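Nitroalkane oxidase (Podospora anserina, PDB 3MKH) oxidises primary and secondary nitroalkanes to aldehydes or ketones with FAD and molecular oxygen, releasing nitrite and hydrogen peroxide. Local coordinates at residues Gly150-Ala155 / Asn165-Trp170; Glu161-Gly166 / Tyr245-Val250. All coordinates share one frame; numbering follows the deposited sequence.

Contact 1. Residues Gly150-Ala155 / Asn165-Trp170; sequences GFQTTA and NGEKMW. With FAD (flavin-adenine dinucleotide), chain E.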
loop_
_atom_site.group_PDB
_atom_site.type_symbol
_atom_site.label_atom_id
_atom_site.label_comp_id
_atom_site.label_asym_id
_atom_site.label_seq_id
_atom_site.Cartn_x
_atom_site.Cartn_y
_atom_site.Cartn_z
ATOM N N GLY A 150 1.443 -24.115 26.399
ATOM C CA GLY A 150 1.147 -25.204 25.475
ATOM C C GLY A 150 -0.356 -25.349 25.289
ATOM O O GLY A 150 -1.122 -24.589 25.879
ATOM N N PHE A 151 -0.778 -26.310 24.469
ATOM C CA PHE A 151 -2.202 -26.597 24.269
ATOM C C PHE A 151 -2.940 -26.746 25.598
ATOM O O PHE A 151 -2.434 -27.358 26.526
ATOM C CB PHE A 151 -2.387 -27.898 23.481
ATOM C CG PHE A 151 -2.149 -27.762 22.006
ATOM C CD1 PHE A 151 -3.022 -27.025 21.212
ATOM C CD2 PHE A 151 -1.066 -28.397 21.407
ATOM C CE1 PHE A 151 -2.798 -26.912 19.847
ATOM C CE2 PHE A 151 -0.843 -28.303 20.065
ATOM C CZ PHE A 151 -1.709 -27.553 19.273
ATOM N N GLN A 152 -4.144 -26.202 25.681
ATOM C CA GLN A 152 -4.949 -26.377 26.876
ATOM C C GLN A 152 -5.579 -27.756 26.855
ATOM O O GLN A 152 -5.898 -28.311 27.898
ATOM C CB GLN A 152 -6.030 -25.296 26.972
ATOM C CG GLN A 152 -6.864 -25.334 28.274
ATOM C CD GLN A 152 -8.116 -26.225 28.197
ATOM O OE1 GLN A 152 -8.673 -26.448 27.122
ATOM N NE2 GLN A 152 -8.571 -26.714 29.354
ATOM N N THR A 153 -5.773 -28.311 25.663
ATOM C CA THR A 153 -6.380 -29.627 25.543
ATOM C C THR A 153 -5.304 -30.699 25.762
ATOM O O THR A 153 -4.259 -30.701 25.106
ATOM C CB THR A 153 -7.077 -29.826 24.171
ATOM O OG1 THR A 153 -8.134 -28.861 24.022
ATOM C CG2 THR A 153 -7.667 -31.229 24.058
ATOM N N THR A 154 -5.568 -31.604 26.695
ATOM C CA THR A 154 -4.578 -32.599 27.081
ATOM C C THR A 154 -5.126 -33.992 26.926
ATOM O O THR A 154 -6.341 -34.196 26.874
ATOM C CB THR A 154 -4.166 -32.446 28.558
ATOM O OG1 THR A 154 -5.327 -32.584 29.379
ATOM C CG2 THR A 154 -3.538 -31.100 28.809
ATOM N N ALA A 155 -4.208 -34.952 26.846
ATOM C CA ALA A 155 -4.553 -36.357 26.820
ATOM C C ALA A 155 -3.604 -37.098 27.768
ATOM O O ALA A 155 -2.434 -36.749 27.871
ATOM C CB ALA A 155 -4.467 -36.911 25.397
ATOM N N ASN A 165 -9.228 -34.156 27.748
ATOM C CA ASN A 165 -9.897 -33.022 28.372
ATOM C C ASN A 165 -9.433 -31.713 27.746
ATOM O O ASN A 165 -8.233 -31.487 27.542
ATOM C CB ASN A 165 -9.600 -32.974 29.877
ATOM C CG ASN A 165 -10.334 -34.042 30.656
ATOM O OD1 ASN A 165 -11.546 -33.970 30.838
ATOM N ND2 ASN A 165 -9.598 -35.045 31.124
ATOM N N GLY A 166 -10.380 -30.834 27.454
ATOM C CA GLY A 166 -10.011 -29.513 26.994
ATOM C C GLY A 166 -11.117 -28.801 26.250
ATOM O O GLY A 166 -12.119 -29.409 25.865
ATOM N N GLU A 167 -10.921 -27.503 26.057
ATOM C CA GLU A 167 -11.827 -26.688 25.283
ATOM C C GLU A 167 -11.224 -26.334 23.939
ATOM O O GLU A 167 -10.035 -26.044 23.831
ATOM C CB GLU A 167 -12.192 -25.419 26.055
ATOM C CG GLU A 167 -12.931 -25.734 27.324
ATOM C CD GLU A 167 -13.357 -24.507 28.109
ATOM O OE1 GLU A 167 -13.088 -23.361 27.670
ATOM O OE2 GLU A 167 -13.969 -24.712 29.176
ATOM N N LYS A 168 -12.060 -26.359 22.910
ATOM C CA LYS A 168 -11.623 -26.032 21.570
ATOM C C LYS A 168 -12.568 -24.972 21.044
ATOM O O LYS A 168 -13.688 -24.852 21.519
ATOM C CB LYS A 168 -11.691 -27.288 20.687
ATOM C CG LYS A 168 -10.654 -28.360 21.064
ATOM C CD LYS A 168 -9.232 -27.870 20.776
ATOM C CE LYS A 168 -8.181 -29.017 20.853
ATOM N NZ LYS A 168 -6.804 -28.429 20.658
ATOM N N MET A 169 -12.121 -24.195 20.067
ATOM C CA MET A 169 -12.983 -23.174 19.487
ATOM C C MET A 169 -12.562 -22.988 18.043
ATOM O O MET A 169 -11.392 -23.205 17.715
ATOM C CB MET A 169 -12.829 -21.862 20.268
ATOM C CG MET A 169 -13.778 -20.734 19.833
ATOM S SD MET A 169 -13.619 -19.313 20.956
ATOM C CE MET A 169 -14.637 -18.083 20.129
ATOM N N TRP A 170 -13.527 -22.639 17.194
ATOM C CA TRP A 170 -13.317 -22.341 15.778
ATOM C C TRP A 170 -13.179 -23.581 14.888
ATOM O O TRP A 170 -13.021 -23.452 13.678
ATOM C CB TRP A 170 -12.102 -21.428 15.556
ATOM C CG TRP A 170 -12.173 -20.063 16.231
ATOM C CD1 TRP A 170 -11.421 -19.639 17.293
ATOM C CD2 TRP A 170 -13.007 -18.958 15.865
ATOM N NE1 TRP A 170 -11.760 -18.349 17.627
ATOM C CE2 TRP A 170 -12.721 -17.903 16.759
ATOM C CE3 TRP A 170 -13.978 -18.758 14.875
ATOM C CZ2 TRP A 170 -13.367 -16.671 16.694
ATOM C CZ3 TRP A 170 -14.622 -17.527 14.813
ATOM C CH2 TRP A 170 -14.309 -16.500 15.716
HETATM P PA FAD E . -3.957 -16.755 17.603
HETATM O O1A FAD E . -3.205 -17.592 18.535
HETATM O O2A FAD E . -5.373 -16.491 17.863
HETATM O O5B FAD E . -3.186 -15.352 17.457
HETATM C C5B FAD E . -3.904 -14.129 17.319
HETATM C C4B FAD E . -3.008 -12.953 16.886
HETATM O O4B FAD E . -2.036 -12.704 17.911
HETATM C C3B FAD E . -2.204 -13.289 15.633
HETATM O O3B FAD E . -2.939 -12.909 14.469
HETATM C C2B FAD E . -0.984 -12.398 15.780
HETATM O O2B FAD E . -1.261 -11.099 15.268
HETATM C C1B FAD E . -0.779 -12.328 17.294
HETATM N N9A FAD E . 0.287 -13.298 17.672
HETATM C C8A FAD E . 0.143 -14.348 18.475
HETATM N N7A FAD E . 1.298 -14.994 18.581
HETATM C C5A FAD E . 2.189 -14.348 17.840
HETATM C C6A FAD E . 3.537 -14.543 17.569
HETATM N N6A FAD E . 4.192 -15.564 18.104
HETATM N N1A FAD E . 4.166 -13.683 16.762
HETATM C C2A FAD E . 3.521 -12.663 16.226
HETATM N N3A FAD E . 2.238 -12.447 16.464
HETATM C C4A FAD E . 1.548 -13.269 17.261
HETATM N N1 FAD E . -9.529 -24.041 13.513
HETATM C C2 FAD E . -9.400 -25.424 13.522
HETATM O O2 FAD E . -8.716 -25.960 14.382
HETATM N N3 FAD E . -10.039 -26.192 12.554
HETATM C C4 FAD E . -10.821 -25.587 11.574
HETATM O O4 FAD E . -11.386 -26.276 10.728
HETATM C C4X FAD E . -10.951 -24.204 11.566
HETATM N N5 FAD E . -11.723 -23.562 10.594
HETATM C C5X FAD E . -12.118 -22.237 10.803
HETATM C C6 FAD E . -13.145 -21.670 10.055
HETATM C C7 FAD E . -13.530 -20.354 10.280
HETATM C C7M FAD E . -14.657 -19.722 9.469
HETATM C C8 FAD E . -12.882 -19.605 11.254
HETATM C C8M FAD E . -13.296 -18.156 11.512
HETATM C C9 FAD E . -11.854 -20.170 11.993
HETATM C C9A FAD E . -11.473 -21.484 11.772
HETATM N N10 FAD E . -10.443 -22.055 12.519
HETATM C C10 FAD E . -10.306 -23.438 12.533
HETATM C "C1'" FAD E . -9.492 -21.211 13.280
HETATM C "C2'" FAD E . -8.330 -20.761 12.393
HETATM O "O2'" FAD E . -7.584 -21.893 11.957
HETATM C "C3'" FAD E . -7.397 -19.757 13.089
HETATM O "O3'" FAD E . -6.493 -19.245 12.121
HETATM C "C4'" FAD E . -6.577 -20.365 14.236
HETATM O "O4'" FAD E . -7.363 -20.444 15.417
HETATM C "C5'" FAD E . -5.341 -19.503 14.524
HETATM O "O5'" FAD E . -5.701 -18.142 14.766
HETATM P P FAD E . -4.592 -16.999 14.806
HETATM O O1P FAD E . -3.692 -17.194 13.664
HETATM O O2P FAD E . -5.252 -15.704 14.971
HETATM O O3P FAD E . -3.775 -17.397 16.140
HETATM O O HOH W 1 -8.834 -24.066 25.856
HETATM O O HOH W 2 -6.646 -30.160 29.882
#

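Contact 2. Residues Glu161-Gly166 / Tyr245-Val250; sequences EWVING and YTNVRV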
loop_
_atom_site.group_PDB
_atom_site.type_symbol
_atom_site.label_atom_id
_atom_site.label_comp_id
_atom_site.label_asym_id
_atom_site.label_seq_id
_atom_site.Cartn_x
_atom_site.Cartn_y
_atom_site.Cartn_z
ATOM N N GLU A 161 -6.687 -46.911 27.961
ATOM C CA GLU A 161 -7.431 -45.878 27.256
ATOM C C GLU A 161 -6.776 -44.506 27.407
ATOM O O GLU A 161 -6.178 -44.198 28.436
ATOM C CB GLU A 161 -8.906 -45.878 27.670
ATOM C CG GLU A 161 -9.154 -46.090 29.143
ATOM C CD GLU A 161 -10.633 -46.214 29.485
ATOM O OE1 GLU A 161 -11.432 -46.620 28.605
ATOM O OE2 GLU A 161 -10.990 -45.898 30.641
ATOM N N TRP A 162 -6.864 -43.698 26.356
ATOM C CA TRP A 162 -6.452 -42.308 26.435
ATOM C C TRP A 162 -7.625 -41.471 26.915
ATOM O O TRP A 162 -8.761 -41.682 26.504
ATOM C CB TRP A 162 -5.943 -41.809 25.074
ATOM C CG TRP A 162 -4.553 -42.296 24.778
ATOM C CD1 TRP A 162 -4.205 -43.461 24.141
ATOM C CD2 TRP A 162 -3.328 -41.649 25.129
ATOM N NE1 TRP A 162 -2.840 -43.569 24.073
ATOM C CE2 TRP A 162 -2.276 -42.473 24.671
ATOM C CE3 TRP A 162 -3.014 -40.459 25.799
ATOM C CZ2 TRP A 162 -0.934 -42.141 24.854
ATOM C CZ3 TRP A 162 -1.675 -40.123 25.965
ATOM C CH2 TRP A 162 -0.653 -40.966 25.498
ATOM N N VAL A 163 -7.350 -40.519 27.792
ATOM C CA VAL A 163 -8.408 -39.695 28.343
ATOM C C VAL A 163 -8.181 -38.243 27.945
ATOM O O VAL A 163 -7.134 -37.674 28.227
ATOM C CB VAL A 163 -8.491 -39.840 29.870
ATOM C CG1 VAL A 163 -9.621 -38.988 30.424
ATOM C CG2 VAL A 163 -8.707 -41.305 30.238
ATOM N N ILE A 164 -9.173 -37.656 27.285
ATOM C CA ILE A 164 -9.024 -36.329 26.704
ATOM C C ILE A 164 -9.851 -35.294 27.458
ATOM O O ILE A 164 -11.019 -35.525 27.766
ATOM C CB ILE A 164 -9.443 -36.345 25.218
ATOM C CG1 ILE A 164 -8.503 -37.252 24.423
ATOM C CG2 ILE A 164 -9.400 -34.943 24.633
ATOM C CD1 ILE A 164 -9.098 -37.746 23.131
ATOM N N ASN A 165 -9.228 -34.156 27.748
ATOM C CA ASN A 165 -9.897 -33.022 28.372
ATOM C C ASN A 165 -9.433 -31.713 27.746
ATOM O O ASN A 165 -8.233 -31.487 27.542
ATOM C CB ASN A 165 -9.600 -32.974 29.877
ATOM C CG ASN A 165 -10.334 -34.042 30.656
ATOM O OD1 ASN A 165 -11.546 -33.970 30.838
ATOM N ND2 ASN A 165 -9.598 -35.045 31.124
ATOM N N GLY A 166 -10.380 -30.834 27.454
ATOM C CA GLY A 166 -10.011 -29.513 26.994
ATOM C C GLY A 166 -11.117 -28.801 26.250
ATOM O O GLY A 166 -12.119 -29.409 25.865
ATOM N N TYR A 245 -14.546 -30.900 25.662
ATOM C CA TYR A 245 -14.414 -32.344 25.818
ATOM C C TYR A 245 -14.102 -32.620 27.289
ATOM O O TYR A 245 -13.123 -32.097 27.819
ATOM C CB TYR A 245 -13.259 -32.861 24.951
ATOM C CG TYR A 245 -13.499 -32.671 23.469
ATOM C CD1 TYR A 245 -13.039 -31.546 22.808
ATOM C CD2 TYR A 245 -14.203 -33.616 22.737
ATOM C CE1 TYR A 245 -13.275 -31.367 21.442
ATOM C CE2 TYR A 245 -14.443 -33.445 21.380
ATOM C CZ TYR A 245 -13.972 -32.325 20.740
ATOM O OH TYR A 245 -14.225 -32.163 19.395
ATOM N N THR A 246 -14.926 -33.425 27.950
ATOM C CA THR A 246 -14.672 -33.761 29.352
ATOM C C THR A 246 -14.531 -35.257 29.582
ATOM O O THR A 246 -15.451 -36.018 29.306
ATOM C CB THR A 246 -15.790 -33.250 30.265
ATOM O OG1 THR A 246 -15.919 -31.840 30.092
ATOM C CG2 THR A 246 -15.455 -33.547 31.733
ATOM N N ASN A 247 -13.381 -35.655 30.119
ATOM C CA ASN A 247 -13.053 -37.064 30.340
ATOM C C ASN A 247 -13.513 -37.997 29.228
ATOM O O ASN A 247 -14.196 -38.998 29.470
ATOM C CB ASN A 247 -13.553 -37.533 31.707
ATOM C CG ASN A 247 -12.758 -36.920 32.852
ATOM O OD1 ASN A 247 -13.317 -36.580 33.898
ATOM N ND2 ASN A 247 -11.452 -36.760 32.652
ATOM N N VAL A 248 -13.120 -37.661 28.003
ATOM C CA VAL A 248 -13.450 -38.475 26.853
ATOM C C VAL A 248 -12.422 -39.588 26.727
ATOM O O VAL A 248 -11.260 -39.335 26.407
ATOM C CB VAL A 248 -13.447 -37.641 25.560
ATOM C CG1 VAL A 248 -13.652 -38.554 24.342
ATOM C CG2 VAL A 248 -14.522 -36.556 25.620
ATOM N N ARG A 249 -12.852 -40.823 26.962
ATOM C CA ARG A 249 -11.929 -41.948 26.943
ATOM C C ARG A 249 -12.021 -42.719 25.636
ATOM O O ARG A 249 -13.112 -43.078 25.191
ATOM C CB ARG A 249 -12.214 -42.884 28.123
ATOM C CG ARG A 249 -12.114 -42.188 29.474
ATOM C CD ARG A 249 -12.281 -43.167 30.643
ATOM N NE ARG A 249 -11.947 -42.539 31.924
ATOM C CZ ARG A 249 -12.771 -41.741 32.603
ATOM N NH1 ARG A 249 -13.977 -41.465 32.120
ATOM N NH2 ARG A 249 -12.389 -41.209 33.763
ATOM N N VAL A 250 -10.867 -42.985 25.028
ATOM C CA VAL A 250 -10.842 -43.740 23.785
ATOM C C VAL A 250 -9.757 -44.821 23.824
ATOM O O VAL A 250 -8.742 -44.680 24.512
ATOM C CB VAL A 250 -10.612 -42.818 22.559
ATOM C CG1 VAL A 250 -11.752 -41.808 22.435
ATOM C CG2 VAL A 250 -9.258 -42.122 22.657
HETATM O O HOH W 3 -9.806 -43.552 32.593
HETATM O O HOH W 4 -11.870 -33.418 33.788
#

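Contact 1. Residues Gly150-Ala155 / Asn165-Trp170
Gln-152 reaches across to the opposing strand with its side-chain carbonyl, and Glu-167 N donates to its OE1 at 2.7 Å. The bond is almost straight and lies in the amide plane, on a lone pair. The side chain gets there with CG anti to the backbone N (chi1 -175°) and a bend at the next bond. Water 1 also donates to OE1 and to Glu-167 O, so both oxygens share one solvent molecule. Beyond it, Thr-154 and Asn-165 form an antiparallel hydrogen-bonded pair, with Thr-154 N to Asn-165 O at 2.8 Å and Asn-165 N to Thr-154 O at 3.0 Å. Gly-166 suits its place because a CB would clash with Thr-153 OG1, which already lies 3.6 Å from Gly-166 CA.

Thr-153 meets Lys-168 nearly at right angles, Thr-153 OG1 lying 3.2 Å from Lys-168 CE. The second shell fixes both: Glu-136 takes a hydrogen bond with Thr-153 OG1 and a salt bridge from Lys-168 NZ, which also donates to the carbonyls of Val-188 and the FAD-binding Phe-134. An alanine in place of Lys-168 would probably leave Glu-136 without this countercharge and the two carbonyls without this donor, and open a gap beside Thr-153. Two residues on, Trp-170 CB packs 3.5 Å from FAD N10. A buried ammonium with one carboxylate and two carbonyl partners thus links the hairpin to the flavin-binding segment around Phe-134.

Contact 2. Residues Glu161-Gly166 / Tyr245-Val250
Ile-164 and Val-248 form an antiparallel hydrogen-bonded pair at the tight centre of this contact: Ile-164 N donates to Val-248 O at 2.8 Å, and Val-248 N to Ile-164 O at 3.0 Å. Ile-164 CB stands 4.2 Å from Val-248 CB on the buried face. Trp-162 and Val-250 make the next such pair there, Trp-162 CB resting 4.1 Å from Val-250 CG2. Beta-branched residues suit extended strands, and this apolar face is closed by Ile-209 and Val-211 of strand 206-212 and Leu-216 of helix 213-219.

Toward Gly-166 the register slips by one: Asn-247 and Val-248 both face Ile-164, a G1 beta bulge. Asn-247 takes the left-handed backbone conformation (phi 39°), which asparagine tolerates better than most residues. Its N donates almost straight to Asn-165 OD1 at 2.6 Å, although from above the amide plane and not on a lone pair. Past the bulge, Gly-166 and Tyr-245 resume the two-bond pairing.

On the other face Val-163 is still well packed, its CG2 3.6 Å from Arg-249 CG, the two side chains running alongside each other. The arrangement loosens at the partly exposed end, where Glu-161 OE2 makes only a long salt bridge to Arg-249 NE, 3.7 Å away. At this length the attraction is probably modest, while six main-chain bonds and the apolar face hold the strands together.

Overall arrangement
From the N terminus, the chain enters contact 1 at 150-155, turns, and runs back along strand 161-168, so 165-170 closes a short beta hairpin. The first six residues of that returning strand, 161-166, are also the first side of contact 2. Its partner, 245-250, arrives only after an excursion that includes strands 184-191, 206-212 and 224-228 and helix 213-219. The two closures therefore interleave, overlapping at Asn-165 and Gly-166. Strand 161-168 sits between strands 154-158 and 242-251 in one mixed sheet, the beta domain expected of the acyl-CoA dehydrogenase family. Contact 1 extends toward FAD, whereas contact 2 reaches the distal end of the strand.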